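Walker-type atpase (Pyrococcus abyssi, PDB 2QEN) is of unknown biological function but binds ADP and magnesium through a P-loop ATPase domain and probably binds ATP. Local coordinates at residues 202-213 / 228-239; 240-248 / 258-269. The protein carries 1 engineered substitution. All coordinates share one frame; numbering follows the deposited sequence.

Contacts 1 and 2 follow each other along the chain and share L235, F211 and L212 as packing links to helix 239-252. Contact 1 (202-213 / 228-239) joins helix 205-217 to helix 225-235 and runs on through a turn into the start of helix 239-252; contact 2 packs 240-248 of that helix against 258-269 of helix 255-280. L235 bridges them, touching both F245 and M259. Each contact reaches ADP: contact 1 at the adenine, contact 2 at the ribose. Contact 1 is only partly buried, mixing a backbone hydrogen bond with apolar packing and an exposed charged fringe. Contact 2 is more buried, held by side-chain packing, with charges gathered at one end.

Contact 1 (202-213 / 228-239); sequences PFDKDTSVEFLK and IEEAVELLDGIP. With ADP (adenosine-5'-diphosphate), chain C.
S208, pressed against V232 and G237 across the contact, grips the carbonyl oxygen D204 O twice, through its own N and through OG, which sits 3.0 Å from D204 O and above that carbonyl's plane. With OG beside the backbone N (chi1 -59°), the hydroxyl also lies against the G237 backbone, OG to CA 3.1 Å. G237 fits closely here: a CB would clash with F203 O, and its backbone angles by themselves call for glycine. G237 O accepts from F203 N at 3.0 Å, a bent bond of 140° at the hydrogen. D204 N-caps helix 205-217, its OD1 accepting from both T207 N and T207 OG1.

Farther along, V232 is a knob in the hole made by K205, S208, V209 and L212, and L212 CD1 rests on A231 CB at 3.9 Å. K205 and E229 complete the exposed margin with a long salt bridge. At the other end P239 CG lies over the F203 ring in a CH-pi contact, 4.1 Å from its centroid, and the edge of that ring faces ADP N6, CZ to N6 4.0 Å. P239 CB reaches ADP C8 at 3.4 Å, while ADP C2 and N1 meet the edge of the F211 ring, CE2 to C2 being 3.5 Å. F203, F211 and P239 thus border the adenine beyond edge strand 196-199, consistent with the helical lid that follows the fifth strand in AAA+-like P-loop ATPases.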
loop_
_atom_site.group_PDB
_atom_site.type_symbol
_atom_site.label_atom_id
_atom_site.label_comp_id
_atom_site.label_asym_id
_atom_site.label_seq_id
_atom_site.Cartn_x
_atom_site.Cartn_y
_atom_site.Cartn_z
ATOM N N PRO A 202 -7.360 0.817 -9.683
ATOM C CA PRO A 202 -8.484 -0.126 -9.741
ATOM C C PRO A 202 -8.666 -0.712 -11.133
ATOM O O PRO A 202 -8.440 -0.015 -12.119
ATOM C CB PRO A 202 -9.702 0.754 -9.417
ATOM C CG PRO A 202 -9.176 1.851 -8.581
ATOM C CD PRO A 202 -7.769 2.113 -9.097
ATOM N N PHE A 203 -9.065 -1.979 -11.206
ATOM C CA PHE A 203 -9.446 -2.614 -12.461
ATOM C C PHE A 203 -10.520 -1.787 -13.156
ATOM O O PHE A 203 -11.384 -1.199 -12.490
ATOM C CB PHE A 203 -10.040 -4.010 -12.211
ATOM C CG PHE A 203 -9.073 -5.021 -11.631
ATOM C CD1 PHE A 203 -7.706 -4.992 -11.946
ATOM C CD2 PHE A 203 -9.550 -6.045 -10.800
ATOM C CE1 PHE A 203 -6.828 -5.948 -11.419
ATOM C CE2 PHE A 203 -8.674 -7.009 -10.276
ATOM C CZ PHE A 203 -7.315 -6.954 -10.576
ATOM N N ASP A 204 -10.491 -1.761 -14.489
ATOM C CA ASP A 204 -11.610 -1.202 -15.234
ATOM C C ASP A 204 -12.854 -2.111 -15.140
ATOM O O ASP A 204 -12.796 -3.198 -14.553
ATOM C CB ASP A 204 -11.220 -0.811 -16.679
ATOM C CG ASP A 204 -10.904 -2.008 -17.594
ATOM O OD1 ASP A 204 -11.289 -3.158 -17.313
ATOM O OD2 ASP A 204 -10.283 -1.772 -18.659
ATOM N N LYS A 205 -13.976 -1.644 -15.677
ATOM C CA LYS A 205 -15.227 -2.395 -15.682
ATOM C C LYS A 205 -15.067 -3.836 -16.158
ATOM O O LYS A 205 -15.404 -4.774 -15.435
ATOM C CB LYS A 205 -16.245 -1.681 -16.570
ATOM C CG LYS A 205 -17.444 -1.092 -15.848
ATOM C CD LYS A 205 -18.665 -2.010 -15.929
ATOM C CE LYS A 205 -19.117 -2.256 -17.352
ATOM N NZ LYS A 205 -20.091 -3.399 -17.420
ATOM N N ASP A 206 -14.549 -3.997 -17.374
ATOM C CA ASP A 206 -14.451 -5.311 -18.012
ATOM C C ASP A 206 -13.507 -6.273 -17.291
ATOM O O ASP A 206 -13.765 -7.475 -17.244
ATOM C CB ASP A 206 -14.074 -5.174 -19.497
ATOM C CG ASP A 206 -15.238 -4.683 -20.360
ATOM O OD1 ASP A 206 -16.351 -4.464 -19.831
ATOM O OD2 ASP A 206 -15.045 -4.521 -21.580
ATOM N N THR A 207 -12.414 -5.734 -16.749
ATOM C CA THR A 207 -11.456 -6.500 -15.953
ATOM C C THR A 207 -12.111 -6.984 -14.652
ATOM O O THR A 207 -12.010 -8.161 -14.307
ATOM C CB THR A 207 -10.160 -5.684 -15.694
ATOM O OG1 THR A 207 -9.632 -5.209 -16.945
ATOM C CG2 THR A 207 -9.094 -6.526 -15.009
ATOM N N SER A 208 -12.807 -6.087 -13.953
ATOM C CA SER A 208 -13.584 -6.458 -12.756
ATOM C C SER A 208 -14.565 -7.612 -12.997
ATOM O O SER A 208 -14.609 -8.558 -12.215
ATOM C CB SER A 208 -14.340 -5.250 -12.200
ATOM O OG SER A 208 -13.438 -4.221 -11.860
ATOM N N VAL A 209 -15.346 -7.509 -14.074
ATOM C CA VAL A 209 -16.275 -8.558 -14.504
ATOM C C VAL A 209 -15.547 -9.880 -14.753
ATOM O O VAL A 209 -15.965 -10.930 -14.255
ATOM C CB VAL A 209 -17.094 -8.109 -15.780
ATOM C CG1 VAL A 209 -17.668 -9.306 -16.541
ATOM C CG2 VAL A 209 -18.229 -7.151 -15.383
ATOM N N GLU A 210 -14.452 -9.811 -15.507
ATOM C CA GLU A 210 -13.603 -10.977 -15.766
ATOM C C GLU A 210 -12.957 -11.612 -14.517
ATOM O O GLU A 210 -12.828 -12.849 -14.435
ATOM C CB GLU A 210 -12.524 -10.625 -16.796
ATOM C CG GLU A 210 -12.039 -11.820 -17.581
ATOM C CD GLU A 210 -13.171 -12.770 -17.943
ATOM O OE1 GLU A 210 -13.960 -12.432 -18.863
ATOM O OE2 GLU A 210 -13.264 -13.844 -17.283
ATOM N N PHE A 211 -12.561 -10.759 -13.572
ATOM C CA PHE A 211 -12.035 -11.175 -12.273
ATOM C C PHE A 211 -13.052 -12.061 -11.553
ATOM O O PHE A 211 -12.739 -13.194 -11.193
ATOM C CB PHE A 211 -11.692 -9.924 -11.439
ATOM C CG PHE A 211 -11.027 -10.212 -10.123
ATOM C CD1 PHE A 211 -11.785 -10.553 -8.988
ATOM C CD2 PHE A 211 -9.642 -10.096 -9.994
ATOM C CE1 PHE A 211 -11.168 -10.817 -7.760
ATOM C CE2 PHE A 211 -9.025 -10.346 -8.779
ATOM C CZ PHE A 211 -9.800 -10.708 -7.651
ATOM N N LEU A 212 -14.266 -11.544 -11.371
ATOM C CA LEU A 212 -15.354 -12.285 -10.740
ATOM C C LEU A 212 -15.723 -13.563 -11.490
ATOM O O LEU A 212 -15.910 -14.620 -10.881
ATOM C CB LEU A 212 -16.599 -11.394 -10.593
ATOM C CG LEU A 212 -16.516 -10.310 -9.509
ATOM C CD1 LEU A 212 -17.848 -9.559 -9.405
ATOM C CD2 LEU A 212 -16.091 -10.907 -8.128
ATOM N N LYS A 213 -15.818 -13.456 -12.810
ATOM C CA LYS A 213 -16.079 -14.603 -13.676
ATOM C C LYS A 213 -15.083 -15.738 -13.469
ATOM O O LYS A 213 -15.493 -16.883 -13.309
ATOM C CB LYS A 213 -16.109 -14.166 -15.142
ATOM C CG LYS A 213 -17.440 -13.553 -15.551
ATOM C CD LYS A 213 -17.466 -13.089 -17.016
ATOM C CE LYS A 213 -17.249 -14.233 -17.995
ATOM N NZ LYS A 213 -18.154 -15.386 -17.694
ATOM N N ILE A 228 -23.186 -10.419 -11.470
ATOM C CA ILE A 228 -21.799 -9.965 -11.589
ATOM C C ILE A 228 -21.733 -8.469 -11.960
ATOM O O ILE A 228 -20.950 -7.717 -11.373
ATOM C CB ILE A 228 -20.965 -10.888 -12.540
ATOM C CG1 ILE A 228 -20.594 -12.188 -11.788
ATOM C CG2 ILE A 228 -19.697 -10.164 -13.077
ATOM C CD1 ILE A 228 -20.262 -13.357 -12.679
ATOM N N GLU A 229 -22.574 -8.035 -12.897
ATOM C CA GLU A 229 -22.674 -6.609 -13.235
ATOM C C GLU A 229 -23.047 -5.760 -12.023
ATOM O O GLU A 229 -22.418 -4.734 -11.769
ATOM C CB GLU A 229 -23.676 -6.375 -14.370
ATOM C CG GLU A 229 -23.359 -7.171 -15.614
ATOM C CD GLU A 229 -23.841 -6.508 -16.881
ATOM O OE1 GLU A 229 -25.076 -6.497 -17.121
ATOM O OE2 GLU A 229 -22.968 -6.015 -17.642
ATOM N N GLU A 230 -24.060 -6.198 -11.272
ATOM C CA GLU A 230 -24.477 -5.500 -10.052
ATOM C C GLU A 230 -23.364 -5.452 -8.982
ATOM O O GLU A 230 -23.186 -4.442 -8.311
ATOM C CB GLU A 230 -25.765 -6.119 -9.488
ATOM C CG GLU A 230 -26.534 -5.230 -8.516
ATOM C CD GLU A 230 -27.498 -4.273 -9.202
ATOM O OE1 GLU A 230 -28.556 -4.713 -9.728
ATOM O OE2 GLU A 230 -27.197 -3.061 -9.200
ATOM N N ALA A 231 -22.609 -6.533 -8.820
ATOM C CA ALA A 231 -21.499 -6.536 -7.857
ATOM C C ALA A 231 -20.409 -5.515 -8.241
ATOM O O ALA A 231 -19.862 -4.833 -7.384
ATOM C CB ALA A 231 -20.914 -7.925 -7.718
ATOM N N VAL A 232 -20.117 -5.401 -9.529
ATOM C CA VAL A 232 -19.080 -4.483 -10.009
ATOM C C VAL A 232 -19.526 -3.006 -9.927
ATOM O O VAL A 232 -18.719 -2.119 -9.662
ATOM C CB VAL A 232 -18.609 -4.872 -11.440
ATOM C CG1 VAL A 232 -17.741 -3.768 -12.067
ATOM C CG2 VAL A 232 -17.872 -6.208 -11.402
ATOM N N GLU A 233 -20.807 -2.751 -10.132
ATOM C CA GLU A 233 -21.372 -1.421 -9.904
ATOM C C GLU A 233 -21.270 -0.985 -8.443
ATOM O O GLU A 233 -21.039 0.189 -8.173
ATOM C CB GLU A 233 -22.815 -1.353 -10.381
ATOM C CG GLU A 233 -22.992 -1.376 -11.910
ATOM C CD GLU A 233 -21.993 -0.486 -12.691
ATOM O OE1 GLU A 233 -20.755 -0.722 -12.601
ATOM O OE2 GLU A 233 -22.456 0.414 -13.436
ATOM N N LEU A 234 -21.435 -1.921 -7.501
ATOM C CA LEU A 234 -21.213 -1.593 -6.095
ATOM C C LEU A 234 -19.739 -1.600 -5.685
ATOM O O LEU A 234 -19.324 -0.780 -4.859
ATOM C CB LEU A 234 -22.009 -2.509 -5.152
ATOM C CG LEU A 234 -23.472 -2.202 -4.770
ATOM C CD1 LEU A 234 -23.826 -0.720 -4.887
ATOM C CD2 LEU A 234 -24.446 -3.026 -5.573
ATOM N N LEU A 235 -18.952 -2.518 -6.241
ATOM C CA LEU A 235 -17.575 -2.710 -5.762
ATOM C C LEU A 235 -16.427 -2.090 -6.606
ATOM O O LEU A 235 -15.277 -2.117 -6.177
ATOM C CB LEU A 235 -17.302 -4.196 -5.424
ATOM C CG LEU A 235 -18.271 -4.913 -4.466
ATOM C CD1 LEU A 235 -17.927 -6.425 -4.308
ATOM C CD2 LEU A 235 -18.392 -4.240 -3.082
ATOM N N ASP A 236 -16.747 -1.599 -7.805
ATOM C CA ASP A 236 -15.880 -0.696 -8.635
ATOM C C ASP A 236 -14.349 -0.982 -8.790
ATOM O O ASP A 236 -13.489 -0.069 -8.667
ATOM C CB ASP A 236 -16.106 0.783 -8.238
ATOM C CG ASP A 236 -17.413 1.428 -8.850
ATOM O OD1 ASP A 236 -18.252 0.768 -9.530
ATOM O OD2 ASP A 236 -17.590 2.655 -8.645
ATOM N N GLY A 237 -13.988 -2.228 -9.081
ATOM C CA GLY A 237 -12.577 -2.502 -9.470
ATOM C C GLY A 237 -11.533 -2.626 -8.362
ATOM O O GLY A 237 -10.331 -2.754 -8.645
ATOM N N ILE A 238 -11.972 -2.594 -7.104
ATOM C CA ILE A 238 -11.056 -2.778 -5.980
ATOM C C ILE A 238 -10.933 -4.279 -5.688
ATOM O O ILE A 238 -11.892 -4.894 -5.238
ATOM C CB ILE A 238 -11.516 -2.015 -4.696
ATOM C CG1 ILE A 238 -11.943 -0.569 -5.023
ATOM C CG2 ILE A 238 -10.441 -2.106 -3.574
ATOM C CD1 ILE A 238 -10.826 0.439 -5.097
ATOM N N PRO A 239 -9.765 -4.876 -5.982
ATOM C CA PRO A 239 -9.627 -6.323 -5.831
ATOM C C PRO A 239 -9.898 -6.815 -4.408
ATOM O O PRO A 239 -10.404 -7.913 -4.252
ATOM C CB PRO A 239 -8.167 -6.581 -6.222
ATOM C CG PRO A 239 -7.797 -5.421 -7.095
ATOM C CD PRO A 239 -8.527 -4.260 -6.503
HETATM P PB ADP C . -2.689 -2.950 -0.936
HETATM O O1B ADP C . -2.686 -2.183 -2.236
HETATM O O2B ADP C . -1.312 -3.461 -0.572
HETATM O O3B ADP C . -3.379 -2.276 0.221
HETATM P PA ADP C . -3.298 -5.835 -1.157
HETATM O O1A ADP C . -2.196 -6.267 -2.089
HETATM O O2A ADP C . -3.277 -6.254 0.280
HETATM O O3A ADP C . -3.599 -4.234 -1.272
HETATM O "O5'" ADP C . -4.655 -6.372 -1.854
HETATM C "C5'" ADP C . -5.905 -6.465 -1.166
HETATM C "C4'" ADP C . -6.459 -7.881 -1.376
HETATM O "O4'" ADP C . -7.063 -7.998 -2.678
HETATM C "C3'" ADP C . -5.417 -8.999 -1.350
HETATM O "O3'" ADP C . -5.254 -9.568 -0.056
HETATM C "C2'" ADP C . -6.007 -10.045 -2.241
HETATM O "O2'" ADP C . -7.112 -10.582 -1.518
HETATM C "C1'" ADP C . -6.700 -9.237 -3.296
HETATM N N9 ADP C . -5.958 -8.924 -4.537
HETATM C C8 ADP C . -5.298 -7.776 -4.776
HETATM N N7 ADP C . -4.793 -7.751 -6.032
HETATM C C5 ADP C . -5.133 -8.911 -6.622
HETATM C C6 ADP C . -4.921 -9.540 -7.942
HETATM N N6 ADP C . -4.227 -8.904 -8.913
HETATM N N1 ADP C . -5.451 -10.772 -8.149
HETATM C C2 ADP C . -6.129 -11.419 -7.194
HETATM N N3 ADP C . -6.383 -10.901 -5.977
HETATM C C4 ADP C . -5.913 -9.678 -5.633
#

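Contact 2 (240-248 / 258-269); sequences GWLVVFGVE and AMKRTLEVAKGL. With ADP (adenosine-5'-diphosphate), chain C.
T262 is the knob at the tightly packed centre, its side chain set among W241, V244, F245 and E248. OG1 stands beside the backbone N (chi1 -57°), where it donates to A258 O one turn earlier, OG1 to O 2.6 Å, and presses on the opposing backbone at F245 CA, 3.2 Å away. T262 N meets A258 O from the other face of that carbonyl, which therefore holds two donors. The methyl T262 CG2 turns the other way, onto V244 CG1. The aliphatic part of E248 belongs to this packed region, CB 3.6 Å from A258 O and CG against T262 OG1 and R261 CB. Nearby the F245 ring presents its edge to T262 OG1 while M259 SD makes an oblique Met-aromatic contact. W241 takes A266 CB over one face of its six-membered ring, 3.9 Å from the centroid, and its NE1 is hydrogen-bonded to D341.

The solvent side is looser. V265 and L269 make only marginal apolar contacts, and exposed R261 lays its guanidinium face toward the E248 carboxylate, NH1 to OE1 3.4 Å, with no N-H pointing at the oxygen; E264 extends this charge network at longer range. An alanine in place of E248 would probably open a gap beside R261 CB and T262 and leave R261 without its nearer anionic mate.

The two segments thus meet by interlocking shape and weakly directional electrostatics, without a hydrogen bond between them, so their fit probably depends on how T262, F245, W241 and the E248 chain fill the interface.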
loop_
_atom_site.group_PDB
_atom_site.type_symbol
_atom_site.label_atom_id
_atom_site.label_comp_id
_atom_site.label_asym_id
_atom_site.label_seq_id
_atom_site.Cartn_x
_atom_site.Cartn_y
_atom_site.Cartn_z
ATOM N N GLY A 240 -9.569 -6.009 -3.396
ATOM C CA GLY A 240 -9.808 -6.378 -1.997
ATOM C C GLY A 240 -11.276 -6.686 -1.737
ATOM O O GLY A 240 -11.603 -7.697 -1.112
ATOM N N TRP A 241 -12.160 -5.833 -2.256
ATOM C CA TRP A 241 -13.599 -6.020 -2.079
ATOM C C TRP A 241 -14.191 -7.089 -3.008
ATOM O O TRP A 241 -15.093 -7.826 -2.616
ATOM C CB TRP A 241 -14.336 -4.684 -2.201
ATOM C CG TRP A 241 -13.781 -3.582 -1.279
ATOM C CD1 TRP A 241 -13.425 -2.315 -1.646
ATOM C CD2 TRP A 241 -13.538 -3.668 0.141
ATOM N NE1 TRP A 241 -12.972 -1.610 -0.548
ATOM C CE2 TRP A 241 -13.031 -2.419 0.557
ATOM C CE3 TRP A 241 -13.696 -4.680 1.093
ATOM C CZ2 TRP A 241 -12.701 -2.148 1.883
ATOM C CZ3 TRP A 241 -13.331 -4.420 2.422
ATOM C CH2 TRP A 241 -12.852 -3.155 2.799
ATOM N N LEU A 242 -13.656 -7.188 -4.223
ATOM C CA LEU A 242 -14.067 -8.226 -5.178
ATOM C C LEU A 242 -13.800 -9.654 -4.667
ATOM O O LEU A 242 -14.599 -10.560 -4.911
ATOM C CB LEU A 242 -13.405 -8.007 -6.549
ATOM C CG LEU A 242 -13.780 -6.757 -7.380
ATOM C CD1 LEU A 242 -12.891 -6.631 -8.621
ATOM C CD2 LEU A 242 -15.243 -6.720 -7.768
ATOM N N VAL A 243 -12.675 -9.839 -3.978
ATOM C CA VAL A 243 -12.349 -11.119 -3.322
ATOM C C VAL A 243 -13.241 -11.425 -2.105
ATOM O O VAL A 243 -13.700 -12.552 -1.961
ATOM C CB VAL A 243 -10.837 -11.244 -2.954
ATOM C CG1 VAL A 243 -10.576 -12.491 -2.079
ATOM C CG2 VAL A 243 -9.980 -11.326 -4.211
ATOM N N VAL A 244 -13.478 -10.446 -1.238
ATOM C CA VAL A 244 -14.399 -10.614 -0.094
ATOM C C VAL A 244 -15.792 -11.027 -0.587
ATOM O O VAL A 244 -16.407 -11.938 -0.029
ATOM C CB VAL A 244 -14.537 -9.308 0.767
ATOM C CG1 VAL A 244 -15.684 -9.440 1.782
ATOM C CG2 VAL A 244 -13.199 -8.951 1.472
ATOM N N PHE A 245 -16.285 -10.344 -1.616
ATOM C CA PHE A 245 -17.565 -10.689 -2.246
ATOM C C PHE A 245 -17.577 -12.126 -2.801
ATOM O O PHE A 245 -18.518 -12.877 -2.557
ATOM C CB PHE A 245 -17.924 -9.684 -3.346
ATOM C CG PHE A 245 -19.172 -10.056 -4.106
ATOM C CD1 PHE A 245 -20.439 -9.827 -3.540
ATOM C CD2 PHE A 245 -19.081 -10.666 -5.368
ATOM C CE1 PHE A 245 -21.593 -10.210 -4.216
ATOM C CE2 PHE A 245 -20.230 -11.068 -6.040
ATOM C CZ PHE A 245 -21.485 -10.828 -5.487
ATOM N N GLY A 246 -16.528 -12.498 -3.541
ATOM C CA GLY A 246 -16.418 -13.832 -4.123
ATOM C C GLY A 246 -16.488 -14.921 -3.060
ATOM O O GLY A 246 -17.266 -15.841 -3.176
ATOM N N VAL A 247 -15.673 -14.785 -2.016
ATOM C CA VAL A 247 -15.754 -15.620 -0.807
ATOM C C VAL A 247 -17.167 -15.682 -0.197
ATOM O O VAL A 247 -17.690 -16.769 0.037
ATOM C CB VAL A 247 -14.701 -15.150 0.259
ATOM C CG1 VAL A 247 -14.867 -15.888 1.609
ATOM C CG2 VAL A 247 -13.260 -15.354 -0.286
ATOM N N GLU A 248 -17.780 -14.529 0.069
ATOM C CA GLU A 248 -19.127 -14.489 0.685
ATOM C C GLU A 248 -20.197 -15.130 -0.191
ATOM O O GLU A 248 -21.110 -15.765 0.314
ATOM C CB GLU A 248 -19.527 -13.054 1.067
ATOM C CG GLU A 248 -18.747 -12.460 2.250
ATOM C CD GLU A 248 -18.777 -13.363 3.485
ATOM O OE1 GLU A 248 -19.771 -14.096 3.663
ATOM O OE2 GLU A 248 -17.802 -13.357 4.280
ATOM N N ALA A 258 -24.633 -12.333 0.057
ATOM C CA ALA A 258 -23.190 -12.123 -0.185
ATOM C C ALA A 258 -22.787 -10.645 -0.142
ATOM O O ALA A 258 -21.741 -10.292 0.415
ATOM C CB ALA A 258 -22.776 -12.727 -1.500
ATOM N N MET A 259 -23.586 -9.779 -0.749
ATOM C CA MET A 259 -23.270 -8.347 -0.733
ATOM C C MET A 259 -23.487 -7.727 0.655
ATOM O O MET A 259 -22.723 -6.861 1.072
ATOM C CB MET A 259 -24.099 -7.597 -1.781
ATOM C CG MET A 259 -23.634 -6.160 -2.069
ATOM S SD MET A 259 -21.962 -6.046 -2.792
ATOM C CE MET A 259 -21.021 -5.692 -1.348
ATOM N N LYS A 260 -24.534 -8.164 1.353
ATOM C CA LYS A 260 -24.811 -7.693 2.702
ATOM C C LYS A 260 -23.604 -7.988 3.604
ATOM O O LYS A 260 -23.115 -7.108 4.292
ATOM C CB LYS A 260 -26.081 -8.362 3.248
ATOM C CG LYS A 260 -27.009 -7.433 4.017
ATOM C CD LYS A 260 -28.237 -8.153 4.564
ATOM C CE LYS A 260 -28.014 -8.689 5.985
ATOM N NZ LYS A 260 -29.306 -8.890 6.751
ATOM N N ARG A 261 -23.119 -9.228 3.559
ATOM C CA ARG A 261 -21.939 -9.667 4.300
ATOM C C ARG A 261 -20.645 -8.966 3.862
ATOM O O ARG A 261 -19.799 -8.663 4.693
ATOM C CB ARG A 261 -21.763 -11.187 4.195
ATOM C CG ARG A 261 -22.925 -12.002 4.747
ATOM C CD ARG A 261 -22.946 -11.971 6.258
ATOM N NE ARG A 261 -22.555 -13.235 6.890
ATOM C CZ ARG A 261 -21.300 -13.612 7.131
ATOM N NH1 ARG A 261 -20.271 -12.847 6.776
ATOM N NH2 ARG A 261 -21.074 -14.772 7.723
ATOM N N THR A 262 -20.485 -8.730 2.565
ATOM C CA THR A 262 -19.331 -7.975 2.061
ATOM C C THR A 262 -19.304 -6.581 2.689
ATOM O O THR A 262 -18.271 -6.150 3.176
ATOM C CB THR A 262 -19.333 -7.896 0.509
ATOM O OG1 THR A 262 -19.359 -9.221 -0.018
ATOM C CG2 THR A 262 -18.100 -7.180 -0.039
ATOM N N LEU A 263 -20.458 -5.918 2.713
ATOM C CA LEU A 263 -20.593 -4.566 3.258
ATOM C C LEU A 263 -20.365 -4.517 4.762
ATOM O O LEU A 263 -19.804 -3.549 5.247
ATOM C CB LEU A 263 -21.954 -3.932 2.876
ATOM C CG LEU A 263 -22.127 -3.686 1.359
ATOM C CD1 LEU A 263 -23.484 -3.081 0.973
ATOM C CD2 LEU A 263 -20.978 -2.852 0.771
ATOM N N GLU A 264 -20.802 -5.560 5.472
ATOM C CA GLU A 264 -20.500 -5.785 6.894
ATOM C C GLU A 264 -18.999 -5.855 7.170
ATOM O O GLU A 264 -18.497 -5.163 8.050
ATOM C CB GLU A 264 -21.128 -7.099 7.381
ATOM C CG GLU A 264 -22.636 -7.087 7.546
ATOM C CD GLU A 264 -23.197 -8.458 7.928
ATOM O OE1 GLU A 264 -22.394 -9.430 8.043
ATOM O OE2 GLU A 264 -24.436 -8.559 8.126
ATOM N N VAL A 265 -18.304 -6.735 6.447
ATOM C CA VAL A 265 -16.844 -6.854 6.533
ATOM C C VAL A 265 -16.155 -5.513 6.215
ATOM O O VAL A 265 -15.304 -5.073 6.970
ATOM C CB VAL A 265 -16.292 -8.031 5.668
ATOM C CG1 VAL A 265 -14.761 -7.989 5.552
ATOM C CG2 VAL A 265 -16.714 -9.385 6.279
ATOM N N ALA A 266 -16.538 -4.871 5.110
ATOM C CA ALA A 266 -15.997 -3.554 4.758
ATOM C C ALA A 266 -16.255 -2.525 5.863
ATOM O O ALA A 266 -15.324 -1.848 6.309
ATOM C CB ALA A 266 -16.567 -3.083 3.440
ATOM N N LYS A 267 -17.505 -2.431 6.325
ATOM C CA LYS A 267 -17.856 -1.514 7.409
ATOM C C LYS A 267 -16.950 -1.681 8.635
ATOM O O LYS A 267 -16.483 -0.688 9.196
ATOM C CB LYS A 267 -19.329 -1.647 7.805
ATOM C CG LYS A 267 -19.800 -0.547 8.745
ATOM C CD LYS A 267 -21.297 -0.619 9.057
ATOM C CE LYS A 267 -21.612 -1.520 10.271
ATOM N NZ LYS A 267 -23.030 -1.386 10.760
ATOM N N GLY A 268 -16.685 -2.930 9.021
ATOM C CA GLY A 268 -15.851 -3.226 10.188
ATOM C C GLY A 268 -14.451 -2.655 10.068
ATOM O O GLY A 268 -13.991 -1.915 10.937
ATOM N N LEU A 269 -13.786 -2.980 8.968
ATOM C CA LEU A 269 -12.416 -2.531 8.708
ATOM C C LEU A 269 -12.321 -1.004 8.581
ATOM O O LEU A 269 -11.480 -0.355 9.232
ATOM C CB LEU A 269 -11.869 -3.221 7.449
ATOM C CG LEU A 269 -11.809 -4.756 7.426
ATOM C CD1 LEU A 269 -11.515 -5.263 6.014
ATOM C CD2 LEU A 269 -10.764 -5.307 8.390
HETATM P PB ADP C . -2.689 -2.950 -0.936
HETATM O O1B ADP C . -2.686 -2.183 -2.236
HETATM O O2B ADP C . -1.312 -3.461 -0.572
HETATM O O3B ADP C . -3.379 -2.276 0.221
HETATM P PA ADP C . -3.298 -5.835 -1.157
HETATM O O1A ADP C . -2.196 -6.267 -2.089
HETATM O O2A ADP C . -3.277 -6.254 0.280
HETATM O O3A ADP C . -3.599 -4.234 -1.272
HETATM O "O5'" ADP C . -4.655 -6.372 -1.854
HETATM C "C5'" ADP C . -5.905 -6.465 -1.166
HETATM C "C4'" ADP C . -6.459 -7.881 -1.376
HETATM O "O4'" ADP C . -7.063 -7.998 -2.678
HETATM C "C3'" ADP C . -5.417 -8.999 -1.350
HETATM O "O3'" ADP C . -5.254 -9.568 -0.056
HETATM C "C2'" ADP C . -6.007 -10.045 -2.241
HETATM O "O2'" ADP C . -7.112 -10.582 -1.518
HETATM C "C1'" ADP C . -6.700 -9.237 -3.296
HETATM N N9 ADP C . -5.958 -8.924 -4.537
HETATM C C8 ADP C . -5.298 -7.776 -4.776
HETATM N N7 ADP C . -4.793 -7.751 -6.032
HETATM C C5 ADP C . -5.133 -8.911 -6.622
HETATM C C6 ADP C . -4.921 -9.540 -7.942
HETATM N N6 ADP C . -4.227 -8.904 -8.913
HETATM N N1 ADP C . -5.451 -10.772 -8.149
HETATM C C2 ADP C . -6.129 -11.419 -7.194
HETATM N N3 ADP C . -6.383 -10.901 -5.977
HETATM C C4 ADP C . -5.913 -9.678 -5.633
#